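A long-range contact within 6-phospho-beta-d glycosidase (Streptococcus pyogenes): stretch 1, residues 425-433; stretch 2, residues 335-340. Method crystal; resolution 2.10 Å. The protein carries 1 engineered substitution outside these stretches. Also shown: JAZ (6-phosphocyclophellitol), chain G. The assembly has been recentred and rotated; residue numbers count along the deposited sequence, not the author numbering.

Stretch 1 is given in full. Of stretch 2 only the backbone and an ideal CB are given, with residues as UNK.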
ATOM      1  N   LEU A 425       9.970   7.985   7.102  1.00 33.81           N
ATOM      2  CA  LEU A 425      10.489   9.114   7.896  1.00 31.66           C
ATOM      3  C   LEU A 425      10.118   8.997   9.366  1.00 32.84           C
ATOM      4  O   LEU A 425      10.939   9.327  10.208  1.00 32.26           O
ATOM      5  CB  LEU A 425      10.055  10.453   7.310  1.00 31.87           C
ATOM      6  CG  LEU A 425      10.648  10.700   5.943  1.00 33.68           C
ATOM      7  CD1 LEU A 425      10.059  11.975   5.390  1.00 38.41           C
ATOM      8  CD2 LEU A 425      12.170  10.775   5.972  1.00 34.39           C
ATOM      9  N   ASN A 426       8.971   8.423   9.707  1.00 28.05           N
ATOM     10  CA  ASN A 426       8.649   8.230  11.117  1.00 29.66           C
ATOM     11  C   ASN A 426       9.227   7.033  11.805  1.00 29.14           C
ATOM     12  O   ASN A 426       9.011   6.839  13.042  1.00 31.30           O
ATOM     13  CB  ASN A 426       7.143   8.246  11.286  1.00 32.93           C
ATOM     14  CG  ASN A 426       6.556   9.502  10.746  1.00 35.03           C
ATOM     15  OD1 ASN A 426       5.894   9.512   9.739  1.00 37.86           O
ATOM     16  ND2 ASN A 426       6.882  10.579  11.370  1.00 33.32           N
ATOM     17  N   ALA A 427       9.937   6.197  11.040  1.00 31.20           N
ATOM     18  CA  ALA A 427      10.620   5.046  11.628  1.00 31.08           C
ATOM     19  C   ALA A 427       9.692   4.379  12.640  1.00 28.96           C
ATOM     20  O   ALA A 427       8.604   4.048  12.259  1.00 32.98           O
ATOM     21  CB  ALA A 427      11.956   5.474  12.240  1.00 30.65           C
ATOM     22  N   TYR A 428      10.075   4.255  13.913  1.00 26.33           N
ATOM     23  CA  TYR A 428       9.304   3.560  14.938  1.00 25.51           C
ATOM     24  C   TYR A 428       8.654   4.515  15.912  1.00 27.15           C
ATOM     25  O   TYR A 428       8.310   4.135  17.012  1.00 30.48           O
ATOM     26  CB  TYR A 428      10.249   2.566  15.702  1.00 29.02           C
ATOM     27  CG  TYR A 428      10.613   1.335  14.863  1.00 29.32           C
ATOM     28  CD1 TYR A 428       9.797   0.198  14.837  1.00 33.89           C
ATOM     29  CD2 TYR A 428      11.771   1.324  14.090  1.00 33.16           C
ATOM     30  CE1 TYR A 428      10.119  -0.910  14.031  1.00 33.26           C
ATOM     31  CE2 TYR A 428      12.122   0.235  13.292  1.00 31.12           C
ATOM     32  CZ  TYR A 428      11.301  -0.870  13.250  1.00 34.28           C
ATOM     33  OH  TYR A 428      11.711  -1.906  12.443  1.00 36.13           O
ATOM     34  N   LYS A 429       8.545   5.793  15.555  1.00 30.55           N
ATOM     35  CA  LYS A 429       7.787   6.717  16.392  1.00 31.21           C
ATOM     36  C   LYS A 429       6.395   6.172  16.764  1.00 30.13           C
ATOM     37  O   LYS A 429       6.019   6.138  17.931  1.00 30.72           O
ATOM     38  CB  LYS A 429       7.607   8.025  15.637  1.00 31.60           C
ATOM     39  CG  LYS A 429       6.942   9.106  16.454  1.00 31.82           C
ATOM     40  CD  LYS A 429       6.756  10.343  15.583  1.00 33.01           C
ATOM     41  CE  LYS A 429       6.085  11.397  16.472  1.00 36.88           C
ATOM     42  NZ  LYS A 429       5.956  12.643  15.729  1.00 38.72           N
ATOM     43  N   ASN A 430       5.634   5.781  15.759  1.00 25.47           N
ATOM     44  CA  ASN A 430       4.303   5.270  15.988  1.00 28.77           C
ATOM     45  C   ASN A 430       4.256   3.777  15.627  1.00 29.14           C
ATOM     46  O   ASN A 430       4.719   3.397  14.559  1.00 30.36           O
ATOM     47  CB  ASN A 430       3.282   6.011  15.151  1.00 31.42           C
ATOM     48  CG  ASN A 430       3.362   7.526  15.314  1.00 31.19           C
ATOM     49  OD1 ASN A 430       3.717   8.255  14.362  1.00 31.07           O
ATOM     50  ND2 ASN A 430       2.998   7.997  16.466  1.00 27.12           N
ATOM     51  N   ARG A 431       3.745   2.979  16.575  1.00 27.63           N
ATOM     52  CA  ARG A 431       3.679   1.509  16.501  1.00 30.83           C
ATOM     53  C   ARG A 431       2.285   1.139  16.053  1.00 28.44           C
ATOM     54  O   ARG A 431       1.335   1.678  16.575  1.00 28.73           O
ATOM     55  CB  ARG A 431       4.009   0.896  17.861  1.00 29.30           C
ATOM     56  CG  ARG A 431       5.312   1.402  18.527  1.00 30.29           C
ATOM     57  CD  ARG A 431       6.476   1.103  17.617  1.00 29.70           C
ATOM     58  NE  ARG A 431       7.792   1.375  18.186  1.00 27.93           N
ATOM     59  CZ  ARG A 431       8.586   0.481  18.736  1.00 28.39           C
ATOM     60  NH1 ARG A 431       8.232  -0.807  18.865  1.00 29.47           N
ATOM     61  NH2 ARG A 431       9.755   0.882  19.187  1.00 27.84           N
ATOM     62  N   TYR A 432       2.213   0.314  15.016  1.00 28.73           N
ATOM     63  CA  TYR A 432       0.963  -0.243  14.459  1.00 26.06           C
ATOM     64  C   TYR A 432       0.732  -1.761  14.734  1.00 25.44           C
ATOM     65  O   TYR A 432      -0.286  -2.290  14.386  1.00 27.15           O
ATOM     66  CB  TYR A 432       0.960  -0.060  12.924  1.00 25.06           C
ATOM     67  CG  TYR A 432       0.669   1.344  12.407  1.00 27.03           C
ATOM     68  CD1 TYR A 432       1.669   2.315  12.294  1.00 24.74           C
ATOM     69  CD2 TYR A 432      -0.611   1.690  11.993  1.00 28.18           C
ATOM     70  CE1 TYR A 432       1.396   3.597  11.795  1.00 26.01           C
ATOM     71  CE2 TYR A 432      -0.897   2.960  11.487  1.00 28.57           C
ATOM     72  CZ  TYR A 432       0.110   3.925  11.393  1.00 30.20           C
ATOM     73  OH  TYR A 432      -0.237   5.181  10.895  1.00 28.22           O
ATOM     74  N   GLY A 433       1.674  -2.455  15.358  1.00 28.90           N
ATOM     75  CA  GLY A 433       1.645  -3.897  15.408  1.00 26.06           C
ATOM     76  C   GLY A 433       0.547  -4.446  16.274  1.00 27.60           C
ATOM     77  O   GLY A 433       0.143  -3.832  17.312  1.00 24.85           O
ATOM     78  N   UNK A 335      -4.742  11.595  18.571  1.00 38.07           N
ATOM     79  CA  UNK A 335      -3.861  12.776  18.906  1.00 42.05           C
ATOM     80  C   UNK A 335      -2.406  12.583  18.524  1.00 41.46           C
ATOM     81  O   UNK A 335      -1.848  13.482  17.916  1.00 44.75           O
ATOM     82  CB  UNK A 335      -3.922  13.072  20.406  1.00 42.05           C
ATOM     83  N   UNK A 336      -1.798  11.408  18.795  1.00 50.48           N
ATOM     84  CA  UNK A 336      -0.352  11.119  18.408  1.00 52.51           C
ATOM     85  C   UNK A 336      -0.072  11.333  16.936  1.00 44.61           C
ATOM     86  O   UNK A 336       1.001  11.717  16.547  1.00 44.76           O
ATOM     87  CB  UNK A 336       0.018   9.675  18.753  1.00 52.51           C
ATOM     88  N   UNK A 337      -1.048  11.047  16.111  1.00 38.55           N
ATOM     89  CA  UNK A 337      -0.842  11.049  14.703  1.00 39.34           C
ATOM     90  C   UNK A 337      -1.397  12.299  13.983  1.00 36.56           C
ATOM     91  O   UNK A 337      -1.045  12.556  12.834  1.00 40.25           O
ATOM     92  CB  UNK A 337      -1.474   9.784  14.119  1.00 39.34           C
ATOM     93  N   UNK A 338      -2.308  13.042  14.631  1.00 40.65           N
ATOM     94  CA  UNK A 338      -3.044  14.123  13.983  1.00 34.87           C
ATOM     95  C   UNK A 338      -4.010  13.640  12.906  1.00 39.36           C
ATOM     96  O   UNK A 338      -4.311  14.383  11.979  1.00 39.77           O
ATOM     97  CB  UNK A 338      -2.057  15.117  13.368  1.00 34.87           C
ATOM     98  N   UNK A 339      -4.527  12.409  13.022  1.00 34.63           N
ATOM     99  CA  UNK A 339      -5.455  11.884  12.036  1.00 32.92           C
ATOM    100  C   UNK A 339      -6.853  11.711  12.573  1.00 28.55           C
ATOM    101  O   UNK A 339      -7.061  11.153  13.666  1.00 31.09           O
ATOM    102  CB  UNK A 339      -4.946  10.543  11.503  1.00 32.92           C
ATOM    103  N   UNK A 340      -7.811  12.122  11.761  1.00 30.88           N
ATOM    104  CA  UNK A 340      -9.236  11.832  12.029  1.00 30.40           C
ATOM    105  C   UNK A 340      -9.464  10.281  12.005  1.00 32.08           C
ATOM    106  O   UNK A 340      -8.865   9.547  11.204  1.00 27.18           O
ATOM    107  CB  UNK A 340     -10.125  12.527  10.996  1.00 30.40           C
TER
HETATM  108  C2  JAZ G1464       2.692   2.689   6.166  1.00 26.07           C
HETATM  109  C3  JAZ G1464       2.485   1.676   5.020  1.00 26.17           C
HETATM  110  C4  JAZ G1464       1.484   2.212   4.003  1.00 27.23           C
HETATM  111  C5  JAZ G1464       0.133   2.532   4.627  1.00 27.97           C
HETATM  112  C6  JAZ G1464       0.303   3.432   5.831  1.00 27.41           C
HETATM  113  C7  JAZ G1464       1.333   2.894   6.825  1.00 27.03           C
HETATM  114  C8  JAZ G1464       1.393   3.723   8.105  1.00 30.22           C
HETATM  115  O9  JAZ G1464       1.824   5.032   7.742  1.00 31.84           O
HETATM  116  P10 JAZ G1464       2.671   5.881   8.784  1.00 33.46           P
HETATM  117  O11 JAZ G1464       2.977   7.137   8.048  1.00 38.26           O
HETATM  118  O12 JAZ G1464       3.766   5.087   9.364  1.00 44.00           O
HETATM  119  O13 JAZ G1464       1.772   6.126   9.917  1.00 33.99           O
HETATM  120  O14 JAZ G1464       0.622   4.761   5.399  1.00 29.32           O
HETATM  121  O15 JAZ G1464       3.578   2.161   7.159  1.00 26.66           O
HETATM  122  O16 JAZ G1464       3.732   1.511   4.393  1.00 27.02           O
HETATM  123  O17 JAZ G1464       1.328   1.287   2.941  1.00 29.49           O

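The two stretches touch along a narrow front. Asn426, Asn430 and Tyr432 form the visible surface of stretch 1, and the phosphate of the bound 6-phosphocyclophellitol lies near Tyr432, so the ligand matters at some positions.

Position 335 has no part of stretch 1 within reach of its CB, and its helical-type phi and psi (-64°/-44°) are open to most residues. The contact selects nothing, and small, polar or branched side chains would all serve. The deposited residue is Val335, which touches a crystal neighbour. Its carbonyl O accepts a weak hydrogen bond from the backbone N of residue 338, 3.3 Å away, across a tight bend.

At position 336 CA-to-CB points toward stretch 1, and the ideal CB lies 4.1 Å from Asn430 ND2. An amide donor so near invites a short acceptor such as Asp, Asn or Ser, although a plain Ala would also fit. The residue is Asp336, but it does not take up the offer. With chi1 in m, its carboxylate leaves the amide behind, and OD2 is hydrogen-bonded elsewhere in the structure. What meets Asn430 ND2 is Asp336 CB, at 4.0 Å, so the contact is one of packing and ND2 is left without a partner.

Position 337 is the nearest in backbone register, the CA of 337 lying 7.8 Å from Asn430 CA, yet its CB points sideways. A short side chain would stop well short of the phosphate, whereas a long one could run past Asn430 and Tyr432 to reach it. Negative charge calls for Lys or Arg; a long neutral donor such as Gln would be a poorer answer. Lys337 fills the place. Its chain passes with CD 3.8 Å from Asn430 OD1 and CE 3.7 Å from Tyr432 OH, and NZ donates to JAZ O13 at 2.8 Å and weakly to JAZ O11 at 3.3 Å. Tyr432 OH donates to the same JAZ O13 over a very short 2.4 Å, so JAZ O13 links the two stretches by hydrogen bonds, with none formed directly between them. A water O lies 2.8 Å from Asn430 OD1 and accepts a weak bond from Lys337 NZ at 3.4 Å.

Position 338 has phi 67° and psi 28°. The positive phi by itself favours glycine, with Asn or Asp the usual alternatives, and stretch 1 offers its CB nothing. Gly338 is found here.

Position 339 begins a strand, and CA-to-CB points toward stretch 1, but no atom of stretch 1 lies within 5.5 Å of the ideal CB. The gap before Tyr432 asks for reach: Trp, Tyr, Phe or a long aliphatic chain. Trp339 crosses it, with CZ3 3.4 Å from Tyr432 OH and CH2 3.9 Å from JAZ O13, packing beside the hydroxyl and the phosphate oxygen.

Position 340 is beyond reach of stretch 1 and leaves the choice free. Glu340 is extended, with chi1 and chi2 both t, and its carboxylate oxygens are hydrogen-bonded elsewhere.

Stretch 2 335-340: VDKGWE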
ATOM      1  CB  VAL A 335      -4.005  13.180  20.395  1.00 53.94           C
ATOM      2  CG1 VAL A 335      -2.967  14.233  20.840  1.00 54.95           C
ATOM      3  CG2 VAL A 335      -5.426  13.692  20.657  1.00 56.19           C
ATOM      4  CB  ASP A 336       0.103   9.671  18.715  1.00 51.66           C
ATOM      5  CG  ASP A 336       0.428   9.436  20.170  1.00 59.79           C
ATOM      6  OD1 ASP A 336       0.494  10.393  21.001  1.00 58.59           O
ATOM      7  OD2 ASP A 336       0.585   8.240  20.488  1.00 59.54           O
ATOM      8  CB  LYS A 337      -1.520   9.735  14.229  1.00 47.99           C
ATOM      9  CG  LYS A 337      -1.134   9.244  12.873  1.00 48.62           C
ATOM     10  CD  LYS A 337       0.304   8.771  12.697  1.00 43.15           C
ATOM     11  CE  LYS A 337       0.483   8.833  11.197  1.00 39.50           C
ATOM     12  NZ  LYS A 337       1.866   8.869  10.678  1.00 44.91           N
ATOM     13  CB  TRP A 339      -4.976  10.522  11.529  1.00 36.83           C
ATOM     14  CG  TRP A 339      -3.826  10.587  10.559  1.00 37.08           C
ATOM     15  CD1 TRP A 339      -3.237  11.703  10.071  1.00 40.73           C
ATOM     16  CD2 TRP A 339      -3.121   9.478   9.971  1.00 36.51           C
ATOM     17  NE1 TRP A 339      -2.226  11.364   9.216  1.00 35.35           N
ATOM     18  CE2 TRP A 339      -2.147  10.006   9.121  1.00 35.49           C
ATOM     19  CE3 TRP A 339      -3.230   8.085  10.080  1.00 36.53           C
ATOM     20  CZ2 TRP A 339      -1.257   9.194   8.392  1.00 32.50           C
ATOM     21  CZ3 TRP A 339      -2.387   7.306   9.372  1.00 36.48           C
ATOM     22  CH2 TRP A 339      -1.404   7.858   8.522  1.00 35.29           C
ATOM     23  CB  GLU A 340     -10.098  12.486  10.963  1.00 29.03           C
ATOM     24  CG  GLU A 340     -11.582  12.316  11.244  1.00 31.53           C
ATOM     25  CD  GLU A 340     -12.491  13.040  10.306  1.00 31.62           C
ATOM     26  OE1 GLU A 340     -12.031  13.755   9.365  1.00 35.32           O
ATOM     27  OE2 GLU A 340     -13.706  12.882  10.511  1.00 34.96           O
TER
HETATM   28  O   HOH W   1       4.221   6.823  11.986  1.00 31.55           O
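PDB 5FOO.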